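PDB 4ZU5: QdtA from Thermoanaerobacterium thermosaccharolyticum, which belongs to the cupin superfamily, its chain being a WxcM-like beta-barrel protein that assembles as a dimer and is modelled with thymidine. Local coordinates for residues I61-L71 / I80-I91. Numbering follows the deposited sequence.
Sequences ICLNGSVKIRL and IELNDPSVGLYI
CG1 of Ile69 and CG of Leu82 both lie beside their own backbone N (chi1 -47° and -62°), and the two side chains cross, CG1 of Ile69 lying 3.8 Å from CD1 of Leu82. The same CG1 also meets CD2 of Leu89 (3.9 Å), as the two side chains slide past each other in opposite directions. Leu71 touches Ile80 across the hairpin and reaches Leu89 and Ile91 with its two methyls, so branched aliphatic residues join the hairpin to strand 87-91. Within the antiparallel hairpin Val67 and Leu82 exchange two backbone bonds, as do Ile69 and Ile80. On the opposite face Lys68 and Glu81 suit a more open surface; Lys68 NZ is held chiefly by Asp101, and its salt bridge to Glu81 OE1 is long (3.8 Å). Between strands 58-64 and 67-73, Gly65 takes a positive phi, easy without a side chain, and a water joins its O to Asn83 O. Another water accepts from Cys62 N and donates to the carbonyls of Asp84 and Val87, while Asp84 OD1, in an Asx turn, takes both Ser86 N and OG. Strands 67-73 and 76-82 belong to one antiparallel sheet, 58-64 and 87-91 to the other, packed face to face, consistent with the cupin beta-barrel.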
ATOM      1  N   ILE A  61      -2.043  -1.153  -7.866  1.00 26.82           N
ATOM      2  CA  ILE A  61      -1.197  -2.363  -7.772  1.00 31.44           C
ATOM      3  C   ILE A  61      -1.970  -3.488  -7.114  1.00 32.25           C
ATOM      4  O   ILE A  61      -2.589  -3.293  -6.064  1.00 31.72           O
ATOM      5  CB  ILE A  61       0.084  -2.119  -6.900  1.00 33.61           C
ATOM      6  CG1 ILE A  61       0.723  -0.779  -7.242  1.00 34.60           C
ATOM      7  CG2 ILE A  61       1.096  -3.260  -7.023  1.00 30.52           C
ATOM      8  CD1 ILE A  61       1.383  -0.106  -6.064  1.00 37.03           C
ATOM      9  N   CYS A  62      -1.919  -4.668  -7.720  1.00 31.66           N
ATOM     10  CA  CYS A  62      -2.622  -5.832  -7.167  1.00 30.03           C
ATOM     11  C   CYS A  62      -1.638  -6.690  -6.412  1.00 28.85           C
ATOM     12  O   CYS A  62      -0.665  -7.181  -7.004  1.00 27.56           O
ATOM     13  CB  CYS A  62      -3.276  -6.608  -8.290  1.00 31.85           C
ATOM     14  SG  CYS A  62      -3.978  -8.126  -7.600  1.00 32.40           S
ATOM     15  N   LEU A  63      -1.746  -6.689  -5.074  1.00 29.76           N
ATOM     16  CA  LEU A  63      -0.718  -7.205  -4.178  1.00 29.19           C
ATOM     17  C   LEU A  63      -0.916  -8.709  -3.943  1.00 33.00           C
ATOM     18  O   LEU A  63      -0.018  -9.383  -3.481  1.00 33.15           O
ATOM     19  CB  LEU A  63      -0.737  -6.465  -2.821  1.00 31.56           C
ATOM     20  CG  LEU A  63      -0.428  -4.963  -2.952  1.00 31.26           C
ATOM     21  CD1 LEU A  63      -0.185  -4.347  -1.583  1.00 32.71           C
ATOM     22  CD2 LEU A  63       0.784  -4.718  -3.817  1.00 32.83           C
ATOM     23  N   ASN A  64      -2.092  -9.205  -4.307  1.00 33.12           N
ATOM     24  CA  ASN A  64      -2.404 -10.621  -4.146  1.00 32.71           C
ATOM     25  C   ASN A  64      -3.602 -10.927  -5.050  1.00 34.12           C
ATOM     26  O   ASN A  64      -4.511 -10.095  -5.232  1.00 35.43           O
ATOM     27  CB  ASN A  64      -2.804 -10.947  -2.719  1.00 35.09           C
ATOM     28  CG  ASN A  64      -2.879 -12.443  -2.490  1.00 37.25           C
ATOM     29  OD1 ASN A  64      -1.938 -13.203  -2.776  1.00 36.05           O
ATOM     30  ND2 ASN A  64      -4.020 -12.868  -2.004  1.00 36.57           N
ATOM     31  N   GLY A  65      -3.541 -12.090  -5.681  1.00 35.89           N
ATOM     32  CA  GLY A  65      -4.583 -12.491  -6.620  1.00 36.68           C
ATOM     33  C   GLY A  65      -4.511 -11.711  -7.919  1.00 35.07           C
ATOM     34  O   GLY A  65      -3.426 -11.394  -8.402  1.00 34.93           O
ATOM     35  N   SER A  66      -5.688 -11.456  -8.474  1.00 39.14           N
ATOM     36  CA  SER A  66      -5.833 -10.789  -9.742  1.00 35.23           C
ATOM     37  C   SER A  66      -7.121  -9.992  -9.804  1.00 32.16           C
ATOM     38  O   SER A  66      -8.105 -10.289  -9.099  1.00 36.50           O
ATOM     39  CB  SER A  66      -5.789 -11.869 -10.840  1.00 41.32           C
ATOM     40  OG  SER A  66      -6.880 -11.649 -11.702  1.00 47.88           O
ATOM     41  N   VAL A  67      -7.107  -8.920 -10.616  1.00 32.30           N
ATOM     42  CA  VAL A  67      -8.213  -8.019 -10.799  1.00 33.23           C
ATOM     43  C   VAL A  67      -8.026  -7.368 -12.176  1.00 34.25           C
ATOM     44  O   VAL A  67      -6.901  -7.154 -12.637  1.00 35.20           O
ATOM     45  CB  VAL A  67      -8.320  -6.917  -9.713  1.00 36.49           C
ATOM     46  CG1 VAL A  67      -7.025  -6.096  -9.648  1.00 39.20           C
ATOM     47  CG2 VAL A  67      -9.506  -6.000  -9.939  1.00 39.18           C
ATOM     48  N   LYS A  68      -9.148  -7.075 -12.800  1.00 34.20           N
ATOM     49  CA  LYS A  68      -9.187  -6.480 -14.122  1.00 34.29           C
ATOM     50  C   LYS A  68      -9.629  -5.038 -14.062  1.00 32.76           C
ATOM     51  O   LYS A  68     -10.636  -4.658 -13.417  1.00 32.76           O
ATOM     52  CB  LYS A  68     -10.121  -7.330 -15.025  1.00 38.36           C
ATOM     53  CG  LYS A  68      -9.494  -8.634 -15.508  1.00 41.21           C
ATOM     54  CD  LYS A  68     -10.472  -9.423 -16.366  1.00 44.76           C
ATOM     55  CE  LYS A  68      -9.991 -10.836 -16.586  1.00 46.12           C
ATOM     56  NZ  LYS A  68     -10.246 -11.627 -15.363  1.00 46.35           N
ATOM     57  N   ILE A  69      -8.862  -4.185 -14.752  1.00 32.64           N
ATOM     58  CA  ILE A  69      -9.143  -2.779 -14.750  1.00 32.99           C
ATOM     59  C   ILE A  69      -9.583  -2.416 -16.150  1.00 31.82           C
ATOM     60  O   ILE A  69      -8.823  -2.606 -17.108  1.00 33.80           O
ATOM     61  CB  ILE A  69      -7.908  -1.891 -14.465  1.00 31.42           C
ATOM     62  CG1 ILE A  69      -7.092  -2.382 -13.287  1.00 35.59           C
ATOM     63  CG2 ILE A  69      -8.350  -0.453 -14.317  1.00 34.39           C
ATOM     64  CD1 ILE A  69      -7.890  -2.668 -12.042  1.00 34.96           C
ATOM     65  N   ARG A  70     -10.807  -1.928 -16.255  1.00 33.39           N
ATOM     66  CA  ARG A  70     -11.317  -1.423 -17.537  1.00 35.59           C
ATOM     67  C   ARG A  70     -11.038   0.068 -17.577  1.00 32.36           C
ATOM     68  O   ARG A  70     -11.553   0.816 -16.765  1.00 35.25           O
ATOM     69  CB  ARG A  70     -12.820  -1.708 -17.674  1.00 37.16           C
ATOM     70  CG  ARG A  70     -13.537  -1.026 -18.838  1.00 42.38           C
ATOM     71  CD  ARG A  70     -15.047  -1.373 -18.919  1.00 43.36           C
ATOM     72  NE  ARG A  70     -15.296  -2.812 -18.999  1.00 44.60           N
ATOM     73  CZ  ARG A  70     -15.796  -3.564 -18.023  1.00 41.45           C
ATOM     74  NH1 ARG A  70     -16.136  -3.059 -16.849  1.00 44.54           N
ATOM     75  NH2 ARG A  70     -15.903  -4.857 -18.201  1.00 44.63           N
ATOM     76  N   LEU A  71     -10.203   0.483 -18.527  1.00 33.09           N
ATOM     77  CA  LEU A  71      -9.838   1.854 -18.724  1.00 33.65           C
ATOM     78  C   LEU A  71     -10.520   2.349 -19.984  1.00 35.33           C
ATOM     79  O   LEU A  71     -10.501   1.682 -21.023  1.00 37.21           O
ATOM     80  CB  LEU A  71      -8.327   2.004 -18.929  1.00 36.62           C
ATOM     81  CG  LEU A  71      -7.510   1.322 -17.835  1.00 39.11           C
ATOM     82  CD1 LEU A  71      -6.081   1.062 -18.296  1.00 45.10           C
ATOM     83  CD2 LEU A  71      -7.550   2.212 -16.627  1.00 37.16           C
ATOM     84  N   ILE A  80      -6.927  -4.178 -18.580  1.00 34.66           N
ATOM     85  CA  ILE A  80      -5.638  -4.625 -18.115  1.00 35.43           C
ATOM     86  C   ILE A  80      -5.841  -5.506 -16.892  1.00 36.39           C
ATOM     87  O   ILE A  80      -6.537  -5.086 -15.953  1.00 33.77           O
ATOM     88  CB  ILE A  80      -4.846  -3.409 -17.601  1.00 39.77           C
ATOM     89  CG1 ILE A  80      -4.771  -2.324 -18.679  1.00 43.37           C
ATOM     90  CG2 ILE A  80      -3.471  -3.861 -17.150  1.00 42.69           C
ATOM     91  CD1 ILE A  80      -3.812  -2.687 -19.773  1.00 46.33           C
ATOM     92  N   GLU A  81      -5.234  -6.685 -16.900  1.00 36.50           N
ATOM     93  CA  GLU A  81      -5.236  -7.542 -15.730  1.00 36.09           C
ATOM     94  C   GLU A  81      -4.000  -7.343 -14.892  1.00 33.08           C
ATOM     95  O   GLU A  81      -2.869  -7.444 -15.371  1.00 33.50           O
ATOM     96  CB  GLU A  81      -5.347  -9.015 -16.111  1.00 39.11           C
ATOM     97  CG  GLU A  81      -5.533  -9.891 -14.901  1.00 42.62           C
ATOM     98  CD  GLU A  81      -5.684 -11.346 -15.265  1.00 45.18           C
ATOM     99  OE1 GLU A  81      -6.508 -11.645 -16.132  1.00 53.51           O
ATOM    100  OE2 GLU A  81      -4.985 -12.157 -14.677  1.00 44.42           O
ATOM    101  N   LEU A  82      -4.231  -7.027 -13.631  1.00 32.39           N
ATOM    102  CA  LEU A  82      -3.162  -6.849 -12.684  1.00 32.35           C
ATOM    103  C   LEU A  82      -3.095  -8.057 -11.782  1.00 30.92           C
ATOM    104  O   LEU A  82      -4.120  -8.445 -11.208  1.00 37.11           O
ATOM    105  CB  LEU A  82      -3.414  -5.609 -11.815  1.00 31.40           C
ATOM    106  CG  LEU A  82      -3.479  -4.278 -12.552  1.00 32.91           C
ATOM    107  CD1 LEU A  82      -3.809  -3.141 -11.615  1.00 35.21           C
ATOM    108  CD2 LEU A  82      -2.114  -4.022 -13.207  1.00 34.81           C
ATOM    109  N   ASN A  83      -1.894  -8.611 -11.677  1.00 33.51           N
ATOM    110  CA  ASN A  83      -1.674  -9.881 -11.004  1.00 38.34           C
ATOM    111  C   ASN A  83      -0.262 -10.075 -10.574  1.00 38.12           C
ATOM    112  O   ASN A  83       0.098 -11.174 -10.174  1.00 36.49           O
ATOM    113  CB  ASN A  83      -2.033 -11.012 -11.966  1.00 43.22           C
ATOM    114  CG  ASN A  83      -1.251 -10.929 -13.261  1.00 44.97           C
ATOM    115  OD1 ASN A  83      -0.120 -10.422 -13.311  1.00 46.44           O
ATOM    116  ND2 ASN A  83      -1.863 -11.409 -14.328  1.00 52.81           N
ATOM    117  N   ASP A  84       0.526  -9.012 -10.636  1.00 34.08           N
ATOM    118  CA  ASP A  84       1.892  -9.046 -10.218  1.00 35.79           C
ATOM    119  C   ASP A  84       2.109  -7.898  -9.230  1.00 33.26           C
ATOM    120  O   ASP A  84       2.069  -6.773  -9.627  1.00 33.77           O
ATOM    121  CB  ASP A  84       2.739  -8.890 -11.494  1.00 35.68           C
ATOM    122  CG  ASP A  84       4.210  -9.025 -11.268  1.00 34.13           C
ATOM    123  OD1 ASP A  84       4.736  -8.801 -10.158  1.00 34.38           O
ATOM    124  OD2 ASP A  84       4.926  -9.332 -12.242  1.00 36.72           O
ATOM    125  N   PRO A  85       2.524  -8.172  -7.990  1.00 30.97           N
ATOM    126  CA  PRO A  85       2.754  -7.054  -7.091  1.00 33.21           C
ATOM    127  C   PRO A  85       3.882  -6.080  -7.498  1.00 33.37           C
ATOM    128  O   PRO A  85       3.957  -4.979  -6.949  1.00 35.42           O
ATOM    129  CB  PRO A  85       3.066  -7.743  -5.753  1.00 30.15           C
ATOM    130  CG  PRO A  85       2.407  -9.093  -5.847  1.00 33.80           C
ATOM    131  CD  PRO A  85       2.513  -9.476  -7.308  1.00 31.21           C
ATOM    132  N   SER A  86       4.775  -6.458  -8.418  1.00 32.69           N
ATOM    133  CA  SER A  86       5.867  -5.561  -8.816  1.00 31.07           C
ATOM    134  C   SER A  86       5.556  -4.719 -10.008  1.00 29.79           C
ATOM    135  O   SER A  86       6.479  -4.085 -10.559  1.00 31.94           O
ATOM    136  CB  SER A  86       7.125  -6.366  -9.156  1.00 35.74           C
ATOM    137  OG  SER A  86       6.908  -7.190 -10.292  1.00 36.95           O
ATOM    138  N   VAL A  87       4.305  -4.715 -10.421  1.00 28.85           N
ATOM    139  CA  VAL A  87       3.840  -3.904 -11.564  1.00 32.55           C
ATOM    140  C   VAL A  87       2.706  -2.979 -11.128  1.00 32.31           C
ATOM    141  O   VAL A  87       1.704  -3.409 -10.550  1.00 34.67           O
ATOM    142  CB  VAL A  87       3.362  -4.785 -12.722  1.00 34.03           C
ATOM    143  CG1 VAL A  87       2.673  -3.992 -13.818  1.00 37.21           C
ATOM    144  CG2 VAL A  87       4.548  -5.561 -13.283  1.00 37.24           C
ATOM    145  N   GLY A  88       2.868  -1.686 -11.389  1.00 29.92           N
ATOM    146  CA  GLY A  88       1.821  -0.716 -11.099  1.00 28.13           C
ATOM    147  C   GLY A  88       1.193  -0.169 -12.369  1.00 29.47           C
ATOM    148  O   GLY A  88       1.886  -0.019 -13.400  1.00 31.92           O
ATOM    149  N   LEU A  89      -0.071   0.207 -12.252  1.00 27.58           N
ATOM    150  CA  LEU A  89      -0.804   0.837 -13.352  1.00 28.76           C
ATOM    151  C   LEU A  89      -0.976   2.294 -12.985  1.00 26.43           C
ATOM    152  O   LEU A  89      -1.770   2.664 -12.116  1.00 24.71           O
ATOM    153  CB  LEU A  89      -2.141   0.136 -13.603  1.00 30.51           C
ATOM    154  CG  LEU A  89      -3.023   0.729 -14.707  1.00 30.17           C
ATOM    155  CD1 LEU A  89      -2.366   0.432 -16.026  1.00 32.28           C
ATOM    156  CD2 LEU A  89      -4.384   0.073 -14.623  1.00 32.16           C
ATOM    157  N   TYR A  90      -0.243   3.129 -13.702  1.00 27.41           N
ATOM    158  CA  TYR A  90      -0.385   4.577 -13.575  1.00 28.79           C
ATOM    159  C   TYR A  90      -1.554   5.028 -14.386  1.00 28.54           C
ATOM    160  O   TYR A  90      -1.688   4.693 -15.573  1.00 28.50           O
ATOM    161  CB  TYR A  90       0.843   5.274 -14.148  1.00 28.49           C
ATOM    162  CG  TYR A  90       0.695   6.774 -14.335  1.00 31.28           C
ATOM    163  CD1 TYR A  90       0.623   7.637 -13.260  1.00 31.29           C
ATOM    164  CD2 TYR A  90       0.522   7.316 -15.586  1.00 34.10           C
ATOM    165  CE1 TYR A  90       0.360   8.993 -13.452  1.00 30.66           C
ATOM    166  CE2 TYR A  90       0.286   8.664 -15.781  1.00 33.62           C
ATOM    167  CZ  TYR A  90       0.238   9.516 -14.709  1.00 31.80           C
ATOM    168  OH  TYR A  90       0.010  10.877 -14.970  1.00 33.14           O
ATOM    169  N   ILE A  91      -2.378   5.840 -13.750  1.00 28.24           N
ATOM    170  CA  ILE A  91      -3.531   6.420 -14.413  1.00 29.99           C
ATOM    171  C   ILE A  91      -3.564   7.895 -14.143  1.00 28.42           C
ATOM    172  O   ILE A  91      -3.781   8.317 -13.036  1.00 30.98           O
ATOM    173  CB  ILE A  91      -4.877   5.816 -13.937  1.00 30.50           C
ATOM    174  CG1 ILE A  91      -4.876   4.310 -14.133  1.00 31.67           C
ATOM    175  CG2 ILE A  91      -6.045   6.447 -14.696  1.00 33.88           C
ATOM    176  CD1 ILE A  91      -6.049   3.597 -13.479  1.00 31.81           C
TER
HETATM  177  O   HOH W   1      -0.159  -5.238 -10.051  1.00 31.88           O
HETATM  178  O   HOH W   2      -1.551 -13.174  -9.352  1.00 46.71           O